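Local coordinates for protein malonyl-CoA decarboxylase (Rhodopseudomonas palustris, PDB 4KSA) that probably catalyses the decarboxylation of malonyl-CoA to acetyl-CoA and carbon dioxide, at residues 32-36 / 37-41; 283-286 / 287-291; 325-328 / 329-333. One frame throughout, in Å; residues are numbered along the deposited sequence.

Contact 1 (32-36 / 37-41); sequences QPMSG and DELIA
Ser35 and Glu38 grip each other at the start of a helix. The hydroxyl OG of Ser35 gives its proton to OE2 of Glu38 at 2.8 Å, meeting that oxygen on its anti side and 24° out of the carboxylate plane. The same OE2 also takes a weak bond from the backbone N of Ser35, so one carboxylate oxygen receives both the hydroxyl and the amide of a single residue. In the other direction, Glu38 N points at Ser35 OG, 3.3 Å away, in a nearly straight but weak bond. Ser35 OG sits between its own backbone N and carbonyl carbon (chi1 60°), which turns it back over the first turn to meet that amide. This exchange is a capping box, with Ser35 as the N-cap of helix 36-48; next to it the regular backbone pattern starts as Leu39 N bonds to Ser35 O at 3.1 Å. Asp73 of helix 71-83 adds a further tie by accepting from Gly36 N. The other carboxylate oxygen, Glu38 OE1, lies 3.5 Å from the methyl carbon CE of selenomethionine Met34, whose chain bends at chi3 (96°) to bring the methyl across the glutamate, near OE1. Glu38 therefore has a polar grip through one oxygen and an apolar neighbour at the other. Farther in, Met34 CB packs against Leu39 CG at 3.9 Å, with SE near Leu39 CD2 at 4.1 Å. Leu39 is buried, and both it and Ile40 rest on Phe77 of helix 71-83.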
loop_
_atom_site.group_PDB
_atom_site.type_symbol
_atom_site.label_atom_id
_atom_site.label_comp_id
_atom_site.label_asym_id
_atom_site.label_seq_id
_atom_site.Cartn_x
_atom_site.Cartn_y
_atom_site.Cartn_z
ATOM N N GLN A 32 19.298 10.220 31.424
ATOM C CA GLN A 32 20.252 11.035 32.179
ATOM C C GLN A 32 21.664 10.473 31.953
ATOM O O GLN A 32 21.813 9.348 31.469
ATOM C CB GLN A 32 19.907 11.003 33.676
ATOM C CG GLN A 32 19.741 12.375 34.331
ATOM C CD GLN A 32 20.670 12.591 35.528
ATOM O OE1 GLN A 32 20.461 13.501 36.339
ATOM N NE2 GLN A 32 21.706 11.766 35.634
ATOM N N PRO A 33 22.715 11.250 32.290
ATOM C CA PRO A 33 24.107 10.814 32.118
ATOM C C PRO A 33 24.563 9.822 33.185
ATOM O O PRO A 33 24.420 10.066 34.382
ATOM C CB PRO A 33 24.883 12.121 32.190
ATOM C CG PRO A 33 24.119 12.877 33.215
ATOM C CD PRO A 33 22.678 12.644 32.767
HETATM N N MSE A 34 25.126 8.706 32.739
HETATM C CA MSE A 34 25.598 7.684 33.654
HETATM C C MSE A 34 27.100 7.500 33.548
HETATM O O MSE A 34 27.727 7.876 32.560
HETATM C CB MSE A 34 24.900 6.361 33.361
HETATM C CG MSE A 34 23.398 6.507 33.243
HETATM SE SE MSE A 34 22.428 4.841 33.315
HETATM C CE MSE A 34 21.969 4.866 35.209
ATOM N N SER A 35 27.673 6.926 34.590
ATOM C CA SER A 35 29.095 6.671 34.620
ATOM C C SER A 35 29.315 5.284 34.044
ATOM O O SER A 35 28.396 4.472 33.996
ATOM C CB SER A 35 29.592 6.708 36.054
ATOM O OG SER A 35 28.921 5.729 36.824
ATOM N N GLY A 36 30.533 5.010 33.606
ATOM C CA GLY A 36 30.814 3.706 33.055
ATOM C C GLY A 36 30.349 2.609 33.994
ATOM O O GLY A 36 29.786 1.603 33.551
ATOM N N ASP A 37 30.567 2.806 35.294
ATOM C CA ASP A 37 30.189 1.815 36.301
ATOM C C ASP A 37 28.689 1.549 36.363
ATOM O O ASP A 37 28.254 0.391 36.369
ATOM C CB ASP A 37 30.694 2.246 37.680
ATOM C CG ASP A 37 32.202 2.458 37.708
ATOM O OD1 ASP A 37 32.672 3.493 37.171
ATOM O OD2 ASP A 37 32.917 1.586 38.254
ATOM N N GLU A 38 27.895 2.612 36.413
ATOM C CA GLU A 38 26.452 2.449 36.450
ATOM C C GLU A 38 25.986 1.645 35.229
ATOM O O GLU A 38 25.235 0.676 35.372
ATOM C CB GLU A 38 25.777 3.814 36.460
ATOM C CG GLU A 38 26.120 4.677 37.663
ATOM C CD GLU A 38 25.647 6.103 37.484
ATOM O OE1 GLU A 38 24.429 6.306 37.281
ATOM O OE2 GLU A 38 26.490 7.020 37.536
ATOM N N LEU A 39 26.441 2.052 34.037
ATOM C CA LEU A 39 26.089 1.378 32.781
ATOM C C LEU A 39 26.456 -0.101 32.847
ATOM O O LEU A 39 25.704 -0.962 32.386
ATOM C CB LEU A 39 26.798 2.044 31.585
ATOM C CG LEU A 39 26.298 3.429 31.127
ATOM C CD1 LEU A 39 27.242 4.061 30.137
ATOM C CD2 LEU A 39 24.926 3.276 30.503
ATOM N N ILE A 40 27.610 -0.400 33.425
ATOM C CA ILE A 40 28.029 -1.782 33.547
ATOM C C ILE A 40 27.106 -2.496 34.539
ATOM O O ILE A 40 26.678 -3.624 34.301
ATOM C CB ILE A 40 29.482 -1.871 34.025
ATOM C CG1 ILE A 40 30.371 -1.123 33.046
ATOM C CG2 ILE A 40 29.935 -3.320 34.097
ATOM C CD1 ILE A 40 31.798 -1.056 33.478
ATOM N N ALA A 41 26.799 -1.842 35.651
ATOM C CA ALA A 41 25.916 -2.441 36.642
ATOM C C ALA A 41 24.585 -2.775 35.983
ATOM O O ALA A 41 24.045 -3.866 36.153
ATOM C CB ALA A 41 25.687 -1.475 37.783
#

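Contact 2 (283-286 / 287-291); sequences FLIK and QVVEE
Helix 284-295, the crossover helix of a beta-alpha-beta unit between strands 262-270 and 301-304, begins here, and its first turn ties Phe283 to Gln287. Phe283 is the N-cap residue, and its carbonyl O accepts a side-chain bond from Gln287 NE2 at 3.3 Å. The carbonyl oxygen lies almost in the amide plane of Gln287, but the nitrogen stands well above the carbonyl plane, 44° out of it. Gln287 holds CG anti to its own carbonyl carbon (chi1 -53°), which sends the chain back toward the N-terminal end. Behind this, the helical backbone bonds run from Val288 N to Leu284 O, from Val289 N to Ile285 O and from Glu290 N to Lys286 O, the last at 2.9 Å. On another side of the helix, Lys286 and Glu290 meet through the methylenes of the lysine, CD and CE, which pass obliquely over the Glu290 carboxylate. The charged ends stay farther apart, Lys286 NZ to Glu290 OE2 being 4.4 Å, too long for a salt bridge, and NZ makes a long, weak ion pair with Glu422 of helix 421-431. The buried side is aliphatic. Ile285 CG2 comes within 4.2 Å of Val289 CG2, and both residues pack on Phe265 of strand 262-270, as does Val288, which also meets Tyr217 and Phe219 of strand 214-220. Ile285, Val288 and Val289 set on the sheet, with Lys286 and Glu290 on another side by Leu418, make the arrangement typical of the crossover helix in a beta-alpha-beta unit.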
loop_
_atom_site.group_PDB
_atom_site.type_symbol
_atom_site.label_atom_id
_atom_site.label_comp_id
_atom_site.label_asym_id
_atom_site.label_seq_id
_atom_site.Cartn_x
_atom_site.Cartn_y
_atom_site.Cartn_z
ATOM N N PHE A 283 24.854 -9.435 -5.318
ATOM C CA PHE A 283 24.077 -9.036 -6.475
ATOM C C PHE A 283 23.284 -7.761 -6.280
ATOM O O PHE A 283 22.107 -7.675 -6.621
ATOM C CB PHE A 283 23.197 -10.203 -6.884
ATOM C CG PHE A 283 23.983 -11.428 -7.195
ATOM C CD1 PHE A 283 24.693 -11.522 -8.387
ATOM C CD2 PHE A 283 24.084 -12.458 -6.277
ATOM C CE1 PHE A 283 25.499 -12.631 -8.661
ATOM C CE2 PHE A 283 24.888 -13.580 -6.536
ATOM C CZ PHE A 283 25.597 -13.667 -7.729
ATOM N N LEU A 284 23.963 -6.758 -5.746
ATOM C CA LEU A 284 23.342 -5.472 -5.512
ATOM C C LEU A 284 23.211 -4.699 -6.802
ATOM O O LEU A 284 22.123 -4.265 -7.157
ATOM C CB LEU A 284 24.156 -4.652 -4.507
ATOM C CG LEU A 284 24.329 -5.182 -3.084
ATOM C CD1 LEU A 284 24.907 -4.042 -2.279
ATOM C CD2 LEU A 284 22.997 -5.638 -2.471
ATOM N N ILE A 285 24.319 -4.518 -7.507
ATOM C CA ILE A 285 24.287 -3.776 -8.760
ATOM C C ILE A 285 23.358 -4.462 -9.774
ATOM O O ILE A 285 22.728 -3.815 -10.615
ATOM C CB ILE A 285 25.712 -3.627 -9.316
ATOM C CG1 ILE A 285 26.584 -2.915 -8.272
ATOM C CG2 ILE A 285 25.693 -2.841 -10.636
ATOM C CD1 ILE A 285 26.196 -1.479 -8.032
ATOM N N LYS A 286 23.258 -5.776 -9.666
ATOM C CA LYS A 286 22.383 -6.538 -10.536
ATOM C C LYS A 286 20.984 -5.922 -10.440
ATOM O O LYS A 286 20.366 -5.559 -11.445
ATOM C CB LYS A 286 22.341 -7.985 -10.066
ATOM C CG LYS A 286 22.275 -8.997 -11.164
ATOM C CD LYS A 286 20.906 -9.095 -11.773
ATOM C CE LYS A 286 20.831 -10.372 -12.582
ATOM N NZ LYS A 286 21.282 -11.537 -11.765
ATOM N N GLN A 287 20.500 -5.777 -9.215
ATOM C CA GLN A 287 19.187 -5.211 -9.003
ATOM C C GLN A 287 19.046 -3.797 -9.554
ATOM O O GLN A 287 18.046 -3.476 -10.188
ATOM C CB GLN A 287 18.863 -5.243 -7.521
ATOM C CG GLN A 287 19.020 -6.623 -6.928
ATOM C CD GLN A 287 18.660 -6.648 -5.469
ATOM O OE1 GLN A 287 17.504 -6.429 -5.100
ATOM N NE2 GLN A 287 19.649 -6.899 -4.621
ATOM N N VAL A 288 20.040 -2.948 -9.318
ATOM C CA VAL A 288 19.981 -1.581 -9.817
ATOM C C VAL A 288 19.959 -1.561 -11.339
ATOM O O VAL A 288 19.331 -0.690 -11.941
ATOM C CB VAL A 288 21.181 -0.740 -9.325
ATOM C CG1 VAL A 288 21.119 0.672 -9.901
ATOM C CG2 VAL A 288 21.183 -0.693 -7.806
ATOM N N VAL A 289 20.631 -2.518 -11.974
ATOM C CA VAL A 289 20.652 -2.549 -13.437
ATOM C C VAL A 289 19.313 -3.016 -13.979
ATOM O O VAL A 289 18.752 -2.384 -14.877
ATOM C CB VAL A 289 21.779 -3.465 -14.001
ATOM C CG1 VAL A 289 21.467 -3.837 -15.438
ATOM C CG2 VAL A 289 23.119 -2.735 -13.961
ATOM N N GLU A 290 18.803 -4.118 -13.430
ATOM C CA GLU A 290 17.518 -4.654 -13.867
ATOM C C GLU A 290 16.454 -3.580 -13.680
ATOM O O GLU A 290 15.498 -3.512 -14.454
ATOM C CB GLU A 290 17.166 -5.923 -13.081
ATOM C CG GLU A 290 18.227 -7.013 -13.257
ATOM C CD GLU A 290 17.883 -8.364 -12.618
ATOM O OE1 GLU A 290 17.661 -8.423 -11.384
ATOM O OE2 GLU A 290 17.852 -9.377 -13.359
ATOM N N GLU A 291 16.626 -2.720 -12.679
ATOM C CA GLU A 291 15.656 -1.657 -12.449
ATOM C C GLU A 291 15.707 -0.609 -13.553
ATOM O O GLU A 291 14.689 -0.298 -14.164
ATOM C CB GLU A 291 15.887 -0.988 -11.092
ATOM C CG GLU A 291 15.242 0.403 -10.964
ATOM C CD GLU A 291 13.712 0.397 -11.083
ATOM O OE1 GLU A 291 13.131 1.492 -11.294
ATOM O OE2 GLU A 291 13.095 -0.690 -10.952
#

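Contact 3 (325-328 / 329-333); sequences TLLD and ASART
From Asp328 to Ala329 the chain passes from an extended loop into helix 329-335, and the first backbone bond of the turn joins Arg332 N to Asp328 O at 3.1 Å. Asp328 is the N-cap: its OD1 accepts from Ala331 N at 2.8 Å, nearly along the C-O axis of the carboxylate and with an almost straight N-H. With chi1 at 56° the carboxylate folds back over the opening turn, where Ser330 N also lies 2.9 Å from OD1. Before the cap, Leu327 is buried and packs on Leu360 of helix 347-367. Its CD2 touches Ala331 CB at 3.8 Å, while its CB covers one face of the Arg332 guanidinium, toward the rim and 3.9 Å above the plane. Arg332 reaches back over the loop with its chain extended from CG to NE, and NE gives a weak bond to Leu327 O. The stronger partners lie earlier in the chain, at the end of helix 311-320 and just after it: NH1 bonds to Arg319 O and NH2 to Asn321 O. A leucine in place of Arg332 would probably leave those carbonyls without these donors and the link from helix 329-335 back to the end of helix 311-320 weakened. The aspartate's negative charge probably also suits the amide end of the helix dipole, while the arginine's three nitrogens each reach a backbone oxygen, NE only weakly.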
loop_
_atom_site.group_PDB
_atom_site.type_symbol
_atom_site.label_atom_id
_atom_site.label_comp_id
_atom_site.label_asym_id
_atom_site.label_seq_id
_atom_site.Cartn_x
_atom_site.Cartn_y
_atom_site.Cartn_z
ATOM N N THR A 325 59.146 -6.617 -8.147
ATOM C CA THR A 325 58.947 -7.661 -9.146
ATOM C C THR A 325 59.077 -7.132 -10.576
ATOM O O THR A 325 59.766 -7.730 -11.393
ATOM C CB THR A 325 57.542 -8.322 -8.991
ATOM O OG1 THR A 325 57.271 -8.579 -7.599
ATOM C CG2 THR A 325 57.477 -9.633 -9.798
ATOM N N LEU A 326 58.401 -6.028 -10.888
ATOM C CA LEU A 326 58.491 -5.487 -12.234
ATOM C C LEU A 326 58.635 -3.976 -12.286
ATOM O O LEU A 326 57.691 -3.237 -12.564
ATOM C CB LEU A 326 57.295 -5.908 -13.101
ATOM C CG LEU A 326 57.512 -5.674 -14.616
ATOM C CD1 LEU A 326 57.774 -7.016 -15.319
ATOM C CD2 LEU A 326 56.296 -4.971 -15.231
ATOM N N LEU A 327 59.853 -3.545 -12.004
ATOM C CA LEU A 327 60.248 -2.154 -12.048
ATOM C C LEU A 327 61.716 -2.193 -12.430
ATOM O O LEU A 327 62.584 -2.404 -11.578
ATOM C CB LEU A 327 60.096 -1.475 -10.688
ATOM C CG LEU A 327 58.696 -1.024 -10.287
ATOM C CD1 LEU A 327 58.800 -0.164 -9.030
ATOM C CD2 LEU A 327 58.057 -0.236 -11.423
ATOM N N ASP A 328 61.983 -2.037 -13.724
ATOM C CA ASP A 328 63.353 -2.029 -14.215
ATOM C C ASP A 328 63.908 -0.607 -14.075
ATOM O O ASP A 328 63.201 0.306 -13.628
ATOM C CB ASP A 328 63.417 -2.502 -15.680
ATOM C CG ASP A 328 62.535 -1.683 -16.616
ATOM O OD1 ASP A 328 62.483 -0.441 -16.476
ATOM O OD2 ASP A 328 61.909 -2.286 -17.514
ATOM N N ALA A 329 65.170 -0.420 -14.440
ATOM C CA ALA A 329 65.790 0.895 -14.336
ATOM C C ALA A 329 64.963 2.000 -15.027
ATOM O O ALA A 329 64.803 3.097 -14.489
ATOM C CB ALA A 329 67.211 0.836 -14.906
ATOM N N SER A 330 64.435 1.699 -16.211
ATOM C CA SER A 330 63.628 2.654 -16.975
ATOM C C SER A 330 62.414 3.108 -16.167
ATOM O O SER A 330 62.257 4.298 -15.846
ATOM C CB SER A 330 63.136 2.006 -18.272
ATOM O OG SER A 330 64.158 1.237 -18.890
ATOM N N ALA A 331 61.556 2.135 -15.857
ATOM C CA ALA A 331 60.342 2.364 -15.086
ATOM C C ALA A 331 60.627 3.254 -13.896
ATOM O O ALA A 331 60.033 4.312 -13.739
ATOM C CB ALA A 331 59.783 1.047 -14.616
ATOM N N ARG A 332 61.543 2.813 -13.053
ATOM C CA ARG A 332 61.902 3.584 -11.882
ATOM C C ARG A 332 62.234 5.017 -12.280
ATOM O O ARG A 332 61.770 5.973 -11.649
ATOM C CB ARG A 332 63.087 2.920 -11.178
ATOM C CG ARG A 332 62.719 1.593 -10.530
ATOM C CD ARG A 332 63.938 0.854 -10.037
ATOM N NE ARG A 332 63.604 -0.311 -9.220
ATOM C CZ ARG A 332 62.975 -0.253 -8.047
ATOM N NH1 ARG A 332 62.592 0.916 -7.533
ATOM N NH2 ARG A 332 62.753 -1.370 -7.371
ATOM N N THR A 333 63.014 5.162 -13.345
ATOM C CA THR A 333 63.409 6.479 -13.824
ATOM C C THR A 333 62.213 7.337 -14.233
ATOM O O THR A 333 62.109 8.491 -13.822
ATOM C CB THR A 333 64.358 6.364 -15.023
ATOM O OG1 THR A 333 65.368 5.387 -14.746
ATOM C CG2 THR A 333 65.023 7.703 -15.296
#

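How the contacts relate
All three contacts are local and sit where a helix begins, but in different surroundings. Contact 2 is the most interior, about 16 Å from the chain centre to its own, on a helix packed against the central sheet; contacts 1 and 3 lie about 33 and 35 Å out and are each partly exposed. None shares an element with another, and contacts 1 and 3 have centres about 59 Å apart. The outer two cap their helices with a short polar side chain, a serine in a reciprocal box and an aspartate acting alone. At contact 2 the residue before the helix is aromatic, and a glutamine reaches back to its carbonyl instead.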